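Long-range contact in acyl-CoA thioester hydrolase HI0827 (Haemophilus influenzae Rd KW20, PDB 3BJK), which probably hydrolyses the thioester bond of a broad range of acyl-coenzyme A substrates and forms a hexamer, a trimer of dimers: residues G56-V61 with F119-V124. The protein carries 1 engineered substitution. Residues are numbered along the deposited sequence; the frame is centred on the assembly and turned at random.
Sequences GRVVTV and FTFVAV
Val59 and Val122 form a hydrogen-bonded antiparallel pair. Val59 N reaches Val122 O at 2.7 Å, and Val122 N returns to Val59 O at 2.8 Å. Two further bonds extend the pairing, Val61 N to Thr120 O and Val124 N to Arg57 O. The latter is straight at hydrogen (171°), but its donor sits above the carbonyl plane. On the face of Val59 and Val122, Val61 CG1 presses on Val122 CG2 at 3.5 Å, a tight methyl pair. Val59 CG2 meets Val124 CG1 at 3.7 Å, the two side chains crossing near a right angle. Strands 58-68 and 111-123 are neighbours in the antiparallel sheet of the hotdog fold, with 58-68 outermost within this chain. The other face carries Val58, Thr60 and Phe121. Thr60 lies alongside Phe121, its OG1 3.4 Å from Phe121 CE1. Thr60 CG2 is anti to the backbone N (chi1, measured to OG1, -47°) and meets the Phe119 ring at its edge, 3.9 Å from Phe119 CD2. Helix 35-54 packs on this face, with Ala47 and Ala50 against Phe121. Arg131 hydrogen-bonds through NH2 to Arg57 O and through NE to Val124 O, bridging two acceptors. Phe68 of the second subunit packs on Thr60.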
loop_
_atom_site.group_PDB
_atom_site.type_symbol
_atom_site.label_atom_id
_atom_site.label_comp_id
_atom_site.label_asym_id
_atom_site.label_seq_id
_atom_site.Cartn_x
_atom_site.Cartn_y
_atom_site.Cartn_z
ATOM N N GLY C 56 -16.492 -9.931 20.696
ATOM C CA GLY C 56 -15.412 -10.699 20.129
ATOM C C GLY C 56 -15.424 -10.789 18.626
ATOM O O GLY C 56 -16.088 -9.988 17.956
ATOM N N ARG C 57 -14.687 -11.776 18.110
ATOM C CA ARG C 57 -14.436 -11.930 16.666
ATOM C C ARG C 57 -15.751 -12.112 15.898
ATOM O O ARG C 57 -16.704 -12.701 16.417
ATOM C CB ARG C 57 -13.533 -13.145 16.385
ATOM C CG ARG C 57 -12.021 -12.904 16.512
ATOM C CD ARG C 57 -11.250 -14.260 16.730
ATOM N NE ARG C 57 -9.800 -14.050 16.875
ATOM C CZ ARG C 57 -8.879 -14.147 15.898
ATOM N NH1 ARG C 57 -9.207 -14.500 14.658
ATOM N NH2 ARG C 57 -7.590 -13.910 16.168
ATOM N N VAL C 58 -15.753 -11.611 14.670
ATOM C CA VAL C 58 -16.850 -11.779 13.727
ATOM C C VAL C 58 -16.279 -12.088 12.361
ATOM O O VAL C 58 -15.069 -11.846 12.096
ATOM C CB VAL C 58 -17.769 -10.518 13.575
ATOM C CG1 VAL C 58 -18.440 -10.154 14.906
ATOM C CG2 VAL C 58 -17.049 -9.320 12.901
ATOM N N VAL C 59 -17.138 -12.638 11.497
ATOM C CA VAL C 59 -16.876 -12.601 10.033
ATOM C C VAL C 59 -18.021 -11.945 9.289
ATOM O O VAL C 59 -19.182 -12.012 9.699
ATOM C CB VAL C 59 -16.699 -14.035 9.392
ATOM C CG1 VAL C 59 -15.378 -14.646 9.780
ATOM C CG2 VAL C 59 -17.848 -14.918 9.753
ATOM N N THR C 60 -17.714 -11.318 8.181
ATOM C CA THR C 60 -18.765 -10.809 7.276
ATOM C C THR C 60 -19.280 -12.019 6.484
ATOM O O THR C 60 -18.479 -12.798 5.951
ATOM C CB THR C 60 -18.199 -9.729 6.323
ATOM O OG1 THR C 60 -17.424 -8.794 7.059
ATOM C CG2 THR C 60 -19.239 -8.997 5.684
ATOM N N VAL C 61 -20.590 -12.233 6.451
ATOM C CA VAL C 61 -21.154 -13.281 5.601
ATOM C C VAL C 61 -21.930 -12.740 4.367
ATOM O O VAL C 61 -22.043 -13.443 3.350
ATOM C CB VAL C 61 -22.062 -14.167 6.414
ATOM C CG1 VAL C 61 -21.214 -14.834 7.568
ATOM C CG2 VAL C 61 -23.299 -13.377 6.960
ATOM N N PHE C 119 -24.871 -4.705 5.889
ATOM C CA PHE C 119 -23.925 -5.790 6.136
ATOM C C PHE C 119 -24.539 -6.738 7.108
ATOM O O PHE C 119 -25.271 -6.323 7.996
ATOM C CB PHE C 119 -22.636 -5.280 6.800
ATOM C CG PHE C 119 -21.644 -4.660 5.836
ATOM C CD1 PHE C 119 -21.832 -3.375 5.341
ATOM C CD2 PHE C 119 -20.496 -5.341 5.483
ATOM C CE1 PHE C 119 -20.931 -2.851 4.436
ATOM C CE2 PHE C 119 -19.621 -4.827 4.633
ATOM C CZ PHE C 119 -19.824 -3.571 4.096
ATOM N N THR C 120 -24.200 -8.001 6.953
ATOM C CA THR C 120 -24.460 -9.045 7.950
ATOM C C THR C 120 -23.134 -9.717 8.383
ATOM O O THR C 120 -22.353 -10.232 7.563
ATOM C CB THR C 120 -25.437 -10.143 7.413
ATOM O OG1 THR C 120 -26.546 -9.534 6.740
ATOM C CG2 THR C 120 -25.860 -11.090 8.528
ATOM N N PHE C 121 -22.947 -9.770 9.693
ATOM C CA PHE C 121 -21.792 -10.378 10.313
ATOM C C PHE C 121 -22.228 -11.550 11.146
ATOM O O PHE C 121 -23.361 -11.612 11.574
ATOM C CB PHE C 121 -21.137 -9.372 11.264
ATOM C CG PHE C 121 -20.729 -8.103 10.588
ATOM C CD1 PHE C 121 -19.479 -8.004 9.984
ATOM C CD2 PHE C 121 -21.603 -7.052 10.494
ATOM C CE1 PHE C 121 -19.086 -6.885 9.347
ATOM C CE2 PHE C 121 -21.214 -5.888 9.817
ATOM C CZ PHE C 121 -19.937 -5.812 9.261
ATOM N N VAL C 122 -21.311 -12.480 11.377
ATOM C CA VAL C 122 -21.561 -13.592 12.258
ATOM C C VAL C 122 -20.403 -13.681 13.265
ATOM O O VAL C 122 -19.242 -13.634 12.884
ATOM C CB VAL C 122 -21.761 -14.910 11.459
ATOM C CG1 VAL C 122 -21.931 -16.093 12.389
ATOM C CG2 VAL C 122 -22.977 -14.751 10.535
ATOM N N ALA C 123 -20.763 -13.697 14.536
ATOM C CA ALA C 123 -19.867 -13.999 15.631
ATOM C C ALA C 123 -19.226 -15.405 15.486
ATOM O O ALA C 123 -19.910 -16.391 15.221
ATOM C CB ALA C 123 -20.646 -13.915 16.932
ATOM N N VAL C 124 -17.899 -15.456 15.632
ATOM C CA VAL C 124 -17.106 -16.653 15.417
ATOM C C VAL C 124 -16.105 -16.866 16.555
ATOM O O VAL C 124 -15.710 -15.926 17.244
ATOM C CB VAL C 124 -16.315 -16.652 14.067
ATOM C CG1 VAL C 124 -17.274 -16.733 12.884
ATOM C CG2 VAL C 124 -15.383 -15.466 13.909
#